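Local coordinates for protein TIR domain-containing adapter molecule 1 (Homo sapiens, PDB 4BSX) that acts as an adaptor in Toll-like receptor signalling that induces interferon beta, and has an N-terminal helical domain structurally similar to IFIT proteins, at residues P9-A14 with V99-Y103; V72-R78 with E90-V95. The protein carries 2 engineered substitutions. All blocks are in the same frame, centred on the assembly; numbering follows the deposited sequence.

How the interactions relate
Two contacts in one all-helical domain illustrate how buried packing and surface pairing can share a framework. Interaction 1 brings the start of the first helix against helix 96-108 and is mainly apolar, its centre about 6 Å from that of the chain. Interaction 2 lies further out, about 11 Å from the chain centre, and fastens the loop leading into helix 96-108 to the preceding helix 71-79. In sequence, both of its segments fall within the largely helical span whose ends interaction 1 brings together. The two centres are about 14 Å apart, yet the contacts touch: L11 CD1 packs at 4.1 Å from V76 CG2, joining helix 71-79 to the N-terminal helix.

Interaction 1. Residues P9-A14 with V99-Y103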
ATOM      1  N   PRO A   9       4.737  -1.005 -11.186  1.00 33.55           N
ATOM      2  CA  PRO A   9       4.158  -0.636  -9.880  1.00 23.53           C
ATOM      3  C   PRO A   9       4.355  -1.735  -8.850  1.00 19.50           C
ATOM      4  O   PRO A   9       4.037  -2.902  -9.094  1.00 21.09           O
ATOM      5  CB  PRO A   9       2.665  -0.445 -10.180  1.00 24.81           C
ATOM      6  CG  PRO A   9       2.544  -0.527 -11.668  1.00 32.67           C
ATOM      7  CD  PRO A   9       3.682  -1.326 -12.156  1.00 38.13           C
ATOM      8  N   SER A  10       4.906  -1.380  -7.704  1.00 20.09           N
ATOM      9  CA  SER A  10       5.350  -2.407  -6.775  1.00 19.71           C
ATOM     10  C   SER A  10       5.574  -1.820  -5.416  1.00 16.58           C
ATOM     11  O   SER A  10       5.602  -0.577  -5.250  1.00 15.82           O
ATOM     12  CB  SER A  10       6.648  -3.074  -7.277  1.00 21.16           C
ATOM     13  OG  SER A  10       7.738  -2.186  -7.211  1.00 13.21           O
ATOM     14  N   LEU A  11       5.719  -2.707  -4.435  1.00  8.96           N
ATOM     15  CA  LEU A  11       5.950  -2.258  -3.083  1.00 12.53           C
ATOM     16  C   LEU A  11       7.242  -1.453  -3.053  1.00 15.25           C
ATOM     17  O   LEU A  11       7.220  -0.325  -2.616  1.00 19.86           O
ATOM     18  CB  LEU A  11       5.998  -3.430  -2.107  1.00 14.55           C
ATOM     19  CG  LEU A  11       4.864  -3.483  -1.104  1.00 16.83           C
ATOM     20  CD1 LEU A  11       5.145  -4.568  -0.096  1.00  9.73           C
ATOM     21  CD2 LEU A  11       4.600  -2.117  -0.401  1.00 17.77           C
ATOM     22  N   PRO A  12       8.365  -2.026  -3.544  1.00 22.56           N
ATOM     23  CA  PRO A  12       9.628  -1.258  -3.513  1.00 15.11           C
ATOM     24  C   PRO A  12       9.556   0.065  -4.287  1.00 13.67           C
ATOM     25  O   PRO A  12      10.167   1.048  -3.884  1.00 12.44           O
ATOM     26  CB  PRO A  12      10.658  -2.205  -4.187  1.00 13.00           C
ATOM     27  CG  PRO A  12      10.066  -3.574  -4.123  1.00 17.02           C
ATOM     28  CD  PRO A  12       8.549  -3.391  -4.102  1.00 18.18           C
ATOM     29  N   SER A  13       8.838   0.087  -5.403  1.00 12.38           N
ATOM     30  CA  SER A  13       8.716   1.327  -6.172  1.00 19.25           C
ATOM     31  C   SER A  13       7.882   2.381  -5.443  1.00 19.22           C
ATOM     32  O   SER A  13       8.164   3.542  -5.565  1.00 11.21           O
ATOM     33  CB  SER A  13       8.129   1.106  -7.561  1.00 15.23           C
ATOM     34  OG  SER A  13       9.100   0.554  -8.423  1.00 18.20           O
ATOM     35  N   ALA A  14       6.852   1.955  -4.715  1.00 22.08           N
ATOM     36  CA  ALA A  14       6.071   2.868  -3.903  1.00 15.32           C
ATOM     37  C   ALA A  14       6.970   3.455  -2.821  1.00 17.95           C
ATOM     38  O   ALA A  14       6.902   4.644  -2.538  1.00 19.44           O
ATOM     39  CB  ALA A  14       4.872   2.164  -3.274  1.00 12.47           C
ATOM     40  N   VAL A  99      -1.101  -2.926  -3.297  1.00 18.03           N
ATOM     41  CA  VAL A  99      -0.278  -2.049  -4.121  1.00 14.00           C
ATOM     42  C   VAL A  99      -1.157  -1.080  -4.940  1.00  9.86           C
ATOM     43  O   VAL A  99      -0.886   0.123  -4.947  1.00 10.99           O
ATOM     44  CB  VAL A  99       0.754  -2.842  -4.962  1.00 10.63           C
ATOM     45  CG1 VAL A  99       1.356  -1.985  -6.083  1.00 14.58           C
ATOM     46  CG2 VAL A  99       1.872  -3.384  -4.056  1.00 11.87           C
ATOM     47  N   ALA A 100      -2.197  -1.575  -5.615  1.00 11.18           N
ATOM     48  CA  ALA A 100      -3.185  -0.686  -6.278  1.00 15.95           C
ATOM     49  C   ALA A 100      -3.738   0.464  -5.360  1.00 15.23           C
ATOM     50  O   ALA A 100      -3.851   1.628  -5.764  1.00 10.46           O
ATOM     51  CB  ALA A 100      -4.353  -1.534  -6.802  1.00 12.28           C
ATOM     52  N   ARG A 101      -4.093   0.101  -4.129  1.00 10.48           N
ATOM     53  CA  ARG A 101      -4.636   1.026  -3.172  1.00  7.74           C
ATOM     54  C   ARG A 101      -3.567   2.117  -2.792  1.00 12.08           C
ATOM     55  O   ARG A 101      -3.820   3.338  -2.804  1.00  6.37           O
ATOM     56  CB  ARG A 101      -5.110   0.218  -1.976  1.00  8.73           C
ATOM     57  CG  ARG A 101      -6.508  -0.366  -2.184  1.00 14.68           C
ATOM     58  CD  ARG A 101      -7.052  -1.178  -0.990  1.00 12.53           C
ATOM     59  NE  ARG A 101      -8.427  -1.610  -1.286  1.00 10.71           N
ATOM     60  CZ  ARG A 101      -9.197  -2.317  -0.464  1.00 13.09           C
ATOM     61  NH1 ARG A 101      -8.739  -2.681   0.727  1.00  8.36           N
ATOM     62  NH2 ARG A 101     -10.437  -2.666  -0.835  1.00 14.55           N
ATOM     63  N   LEU A 102      -2.365   1.652  -2.487  1.00 12.37           N
ATOM     64  CA  LEU A 102      -1.233   2.507  -2.285  1.00  6.54           C
ATOM     65  C   LEU A 102      -1.005   3.441  -3.479  1.00  9.52           C
ATOM     66  O   LEU A 102      -0.831   4.638  -3.306  1.00  9.08           O
ATOM     67  CB  LEU A 102       0.001   1.672  -1.998  1.00 13.38           C
ATOM     68  CG  LEU A 102      -0.030   0.889  -0.679  1.00 17.31           C
ATOM     69  CD1 LEU A 102       1.297   0.165  -0.541  1.00 14.43           C
ATOM     70  CD2 LEU A 102      -0.315   1.779   0.548  1.00 16.80           C
ATOM     71  N   TYR A 103      -1.035   2.918  -4.692  1.00  9.91           N
ATOM     72  CA  TYR A 103      -0.770   3.771  -5.828  1.00  8.91           C
ATOM     73  C   TYR A 103      -1.886   4.743  -6.058  1.00 16.73           C
ATOM     74  O   TYR A 103      -1.664   5.837  -6.623  1.00 17.08           O
ATOM     75  CB  TYR A 103      -0.472   2.979  -7.076  1.00 11.96           C
ATOM     76  CG  TYR A 103       1.022   2.747  -7.251  1.00 12.66           C
ATOM     77  CD1 TYR A 103       1.677   1.815  -6.476  1.00 10.02           C
ATOM     78  CD2 TYR A 103       1.766   3.484  -8.147  1.00 17.77           C
ATOM     79  CE1 TYR A 103       3.001   1.593  -6.597  1.00 14.81           C
ATOM     80  CE2 TYR A 103       3.129   3.264  -8.278  1.00 13.33           C
ATOM     81  CZ  TYR A 103       3.736   2.312  -7.497  1.00 14.22           C
ATOM     82  OH  TYR A 103       5.086   2.052  -7.593  1.00 21.07           O
TER
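V99 packs against S10 and L11, where helix 11-19 begins; the contact sets the N-terminal end of that helix on helix 96-108 within an all-helical domain that resembles the IFIT proteins. V99 divides its methyls between the two residues, a split set by a chi1 of 165°, which puts CG1 trans to N: CG1 approaches S10 N, while CG2 lies 3.9 Å from L11 N and also meets L11 CG. One turn later, L102 presents CD1 to L11 CD2 at 4.0 Å, the two side chains crossing obliquely. M49 of helix 43-53 touches both leucines as well as A14, so this apolar layer continues into a third helix.

Y103 carries the polar part of the contact. Its ring is inserted between P9 and A14: P9 CB sits over one face, 4.1 Å from the ring centroid and offset toward the rim, in a CH-pi contact, while A14 CB touches CE1 obliquely. The ring's outer end brings OH within 3.2 Å of S13 CB, a close fit, and lets it accept a weak but nearly straight hydrogen bond from S10 N (3.4 Å, 163°). A phenylalanine in place of Y103 would probably leave S10 N without this acceptor and open a small gap beside S13 CB. M116 of helix 114-130 also touches the tyrosine, and V119 of that helix touches P9.

What the tyrosine meets is a capped helix start. S10 is the N-cap residue, and its OG accepts from S13 N at 3.1 Å. Its carbonyl serves the first turn too: S10 O receives A14 N at 2.9 Å, while lying in the plane of the Y103 ring at its edge, 3.6 Å from CE1.

Interaction 2. Residues V72-R78 with E90-V95; sequences VARLVAR and EEPPDV
E90 reaches from the loop to helix 71-79 and places its carboxylate between R74 and R78, forming a three-residue salt-bridge network. R74 grips it side-on with two nitrogens: NE bonds to OE2 at 2.9 Å, and NH2 to OE1 at 3.2 Å along an almost straight line. Both carboxylate oxygens use their syn lone pairs, and the two flat groups are nearly coplanar, 24° apart. R78 comes differently. Its NH1 reaches the same OE2 at 3.0 Å, but from above the carboxylate plane, with the guanidinium turned 68° against it. OE2 therefore accepts from two arginines one helical turn apart.

Beside this polar cluster the contact turns apolar. L75, its CG anti to the backbone N (chi1 -171°), extends toward the loop and forks over P93: CD1 lies 3.7 Å from P93 CD, and CD2 lies 4.0 Å from V95 CG1. P92 CB meets L75 CD1 more loosely. Farther along, V72 CG2 touches the P93 ring and V95 CG1, and approaches D94 O at 3.9 Å.

A second shell positions these groups. R74 bends at its third torsion, and its remaining terminal nitrogen, NH1, bonds to K68 O just before the helix. R74 CB lies 4.2 Å above the plane of the R78 guanidinium, over its centre, so the base of one arginine side chain backs the flat end of the other. At the other end of the loop D94 forms a salt bridge through OD2 with R131, just past the end of helix 114-130. With two cationic partners close by, the E90 carboxylate would be expected to stay ionised; through the shared acceptor OE2 it probably offsets only part of the charge of the two arginines and links them at the surface, next to the apolar contacts of L75 and V72 with the prolines.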
ATOM      1  N   VAL A  72      -0.468  -8.302   4.198  1.00 16.82           N
ATOM      2  CA  VAL A  72       0.480  -7.403   3.553  1.00 17.34           C
ATOM      3  C   VAL A  72       1.156  -6.520   4.628  1.00 14.42           C
ATOM      4  O   VAL A  72       2.365  -6.263   4.557  1.00 13.60           O
ATOM      5  CB  VAL A  72      -0.183  -6.556   2.436  1.00 10.68           C
ATOM      6  CG1 VAL A  72       0.822  -5.587   1.817  1.00 13.25           C
ATOM      7  CG2 VAL A  72      -0.773  -7.441   1.363  1.00  9.64           C
ATOM      8  N   ALA A  73       0.392  -6.072   5.622  1.00 12.68           N
ATOM      9  CA  ALA A  73       0.988  -5.285   6.713  1.00 19.81           C
ATOM     10  C   ALA A  73       2.044  -6.119   7.469  1.00 16.63           C
ATOM     11  O   ALA A  73       3.043  -5.578   7.955  1.00  8.78           O
ATOM     12  CB  ALA A  73      -0.078  -4.783   7.674  1.00 11.95           C
ATOM     13  N   ARG A  74       1.801  -7.426   7.557  1.00 13.13           N
ATOM     14  CA  ARG A  74       2.708  -8.343   8.224  1.00 15.30           C
ATOM     15  C   ARG A  74       4.010  -8.493   7.440  1.00 13.53           C
ATOM     16  O   ARG A  74       5.103  -8.450   8.019  1.00 11.33           O
ATOM     17  CB  ARG A  74       2.032  -9.701   8.400  1.00 19.81           C
ATOM     18  CG  ARG A  74       1.025  -9.730   9.511  1.00 16.16           C
ATOM     19  CD  ARG A  74       0.745 -11.159   9.959  1.00 19.02           C
ATOM     20  NE  ARG A  74       0.240 -12.030   8.899  1.00 16.09           N
ATOM     21  CZ  ARG A  74      -1.048 -12.173   8.551  1.00 23.83           C
ATOM     22  NH1 ARG A  74      -2.002 -11.465   9.131  1.00 16.10           N
ATOM     23  NH2 ARG A  74      -1.386 -13.016   7.577  1.00 16.65           N
ATOM     24  N   LEU A  75       3.878  -8.682   6.122  1.00 16.18           N
ATOM     25  CA  LEU A  75       5.015  -8.724   5.218  1.00 13.68           C
ATOM     26  C   LEU A  75       5.863  -7.436   5.303  1.00 11.42           C
ATOM     27  O   LEU A  75       7.089  -7.485   5.287  1.00 13.71           O
ATOM     28  CB  LEU A  75       4.530  -8.917   3.787  1.00 15.45           C
ATOM     29  CG  LEU A  75       5.656  -9.187   2.757  1.00 25.72           C
ATOM     30  CD1 LEU A  75       6.028 -10.697   2.739  1.00 15.87           C
ATOM     31  CD2 LEU A  75       5.296  -8.727   1.339  1.00 24.96           C
ATOM     32  N   VAL A  76       5.196  -6.285   5.350  1.00 13.50           N
ATOM     33  CA  VAL A  76       5.879  -4.991   5.533  1.00 10.48           C
ATOM     34  C   VAL A  76       6.591  -4.891   6.892  1.00  9.55           C
ATOM     35  O   VAL A  76       7.725  -4.446   6.975  1.00 15.77           O
ATOM     36  CB  VAL A  76       4.926  -3.800   5.307  1.00 11.45           C
ATOM     37  CG1 VAL A  76       5.587  -2.501   5.765  1.00  7.68           C
ATOM     38  CG2 VAL A  76       4.545  -3.716   3.831  1.00 19.01           C
ATOM     39  N   ALA A  77       5.966  -5.358   7.951  1.00  8.02           N
ATOM     40  CA  ALA A  77       6.613  -5.317   9.249  1.00  8.46           C
ATOM     41  C   ALA A  77       7.921  -6.106   9.223  1.00 13.30           C
ATOM     42  O   ALA A  77       8.942  -5.677   9.774  1.00 11.73           O
ATOM     43  CB  ALA A  77       5.674  -5.905  10.315  1.00  6.81           C
ATOM     44  N   ARG A  78       7.874  -7.284   8.604  1.00 14.37           N
ATOM     45  CA  ARG A  78       8.995  -8.191   8.624  1.00 12.90           C
ATOM     46  C   ARG A  78      10.078  -7.767   7.683  1.00 12.26           C
ATOM     47  O   ARG A  78      11.225  -7.723   8.060  1.00 11.96           O
ATOM     48  CB  ARG A  78       8.544  -9.607   8.265  1.00 10.42           C
ATOM     49  CG  ARG A  78       7.752 -10.263   9.345  1.00 13.20           C
ATOM     50  CD  ARG A  78       6.862 -11.362   8.775  1.00 13.23           C
ATOM     51  NE  ARG A  78       5.902 -11.795   9.777  1.00 21.58           N
ATOM     52  CZ  ARG A  78       4.871 -12.592   9.538  1.00 24.23           C
ATOM     53  NH1 ARG A  78       4.663 -13.071   8.315  1.00 20.99           N
ATOM     54  NH2 ARG A  78       4.069 -12.933  10.535  1.00 21.76           N
ATOM     55  N   GLU A  90       4.782 -18.378   7.185  1.00 21.47           N
ATOM     56  CA  GLU A  90       3.694 -18.307   6.230  1.00 25.71           C
ATOM     57  C   GLU A  90       4.289 -17.911   4.894  1.00 15.82           C
ATOM     58  O   GLU A  90       5.329 -17.258   4.833  1.00 24.69           O
ATOM     59  CB  GLU A  90       2.590 -17.330   6.675  1.00 26.74           C
ATOM     60  CG  GLU A  90       3.033 -15.898   6.834  1.00 26.76           C
ATOM     61  CD  GLU A  90       1.863 -14.912   7.059  1.00 27.01           C
ATOM     62  OE1 GLU A  90       0.931 -14.837   6.234  1.00 21.87           O
ATOM     63  OE2 GLU A  90       1.921 -14.187   8.060  1.00 20.65           O
ATOM     64  N   GLU A  91       3.619 -18.315   3.828  1.00 21.98           N
ATOM     65  CA  GLU A  91       4.042 -17.989   2.486  1.00 19.39           C
ATOM     66  C   GLU A  91       3.664 -16.535   2.198  1.00 23.38           C
ATOM     67  O   GLU A  91       2.627 -16.062   2.695  1.00 18.98           O
ATOM     68  CB  GLU A  91       3.375 -18.954   1.499  1.00 27.75           C
ATOM     69  CG  GLU A  91       3.546 -20.467   1.859  1.00 24.89           C
ATOM     70  CD  GLU A  91       2.882 -21.368   0.832  1.00 33.52           C
ATOM     71  OE1 GLU A  91       2.845 -20.944  -0.344  1.00 32.62           O
ATOM     72  OE2 GLU A  91       2.394 -22.482   1.181  1.00 27.94           O
ATOM     73  N   PRO A  92       4.506 -15.820   1.418  1.00 24.83           N
ATOM     74  CA  PRO A  92       4.320 -14.393   1.104  1.00 26.17           C
ATOM     75  C   PRO A  92       2.968 -14.185   0.476  1.00 26.75           C
ATOM     76  O   PRO A  92       2.595 -15.036  -0.335  1.00 16.07           O
ATOM     77  CB  PRO A  92       5.383 -14.113   0.039  1.00 20.27           C
ATOM     78  CG  PRO A  92       6.396 -15.193   0.196  1.00 23.70           C
ATOM     79  CD  PRO A  92       5.671 -16.386   0.716  1.00 20.72           C
ATOM     80  N   PRO A  93       2.269 -13.079   0.809  1.00 18.32           N
ATOM     81  CA  PRO A  93       0.942 -12.805   0.259  1.00 18.01           C
ATOM     82  C   PRO A  93       1.048 -12.128  -1.112  1.00 13.31           C
ATOM     83  O   PRO A  93       2.058 -11.490  -1.455  1.00 12.85           O
ATOM     84  CB  PRO A  93       0.380 -11.826   1.264  1.00 18.44           C
ATOM     85  CG  PRO A  93       1.572 -11.001   1.605  1.00 16.31           C
ATOM     86  CD  PRO A  93       2.747 -11.931   1.593  1.00 20.38           C
ATOM     87  N   ASP A  94       0.006 -12.317  -1.890  1.00 11.40           N
ATOM     88  CA  ASP A  94      -0.301 -11.506  -3.054  1.00 15.98           C
ATOM     89  C   ASP A  94      -0.467 -10.066  -2.570  1.00 15.56           C
ATOM     90  O   ASP A  94      -1.267  -9.816  -1.682  1.00 15.43           O
ATOM     91  CB  ASP A  94      -1.637 -11.986  -3.618  1.00 25.60           C
ATOM     92  CG  ASP A  94      -2.094 -11.182  -4.793  1.00 27.48           C
ATOM     93  OD1 ASP A  94      -1.223 -10.604  -5.493  1.00 21.92           O
ATOM     94  OD2 ASP A  94      -3.327 -11.155  -5.012  1.00 24.83           O
ATOM     95  N   VAL A  95       0.314  -9.138  -3.127  1.00 19.28           N
ATOM     96  CA  VAL A  95       0.290  -7.745  -2.683  1.00 14.96           C
ATOM     97  C   VAL A  95      -0.399  -6.821  -3.701  1.00 12.90           C
ATOM     98  O   VAL A  95      -0.416  -5.616  -3.531  1.00  9.91           O
ATOM     99  CB  VAL A  95       1.734  -7.203  -2.348  1.00  8.47           C
ATOM    100  CG1 VAL A  95       2.423  -8.104  -1.332  1.00  8.67           C
ATOM    101  CG2 VAL A  95       2.580  -6.959  -3.634  1.00  7.35           C
TER
HETATM  102  O   HOH W   1       1.890 -15.131  10.294  1.00 21.76           O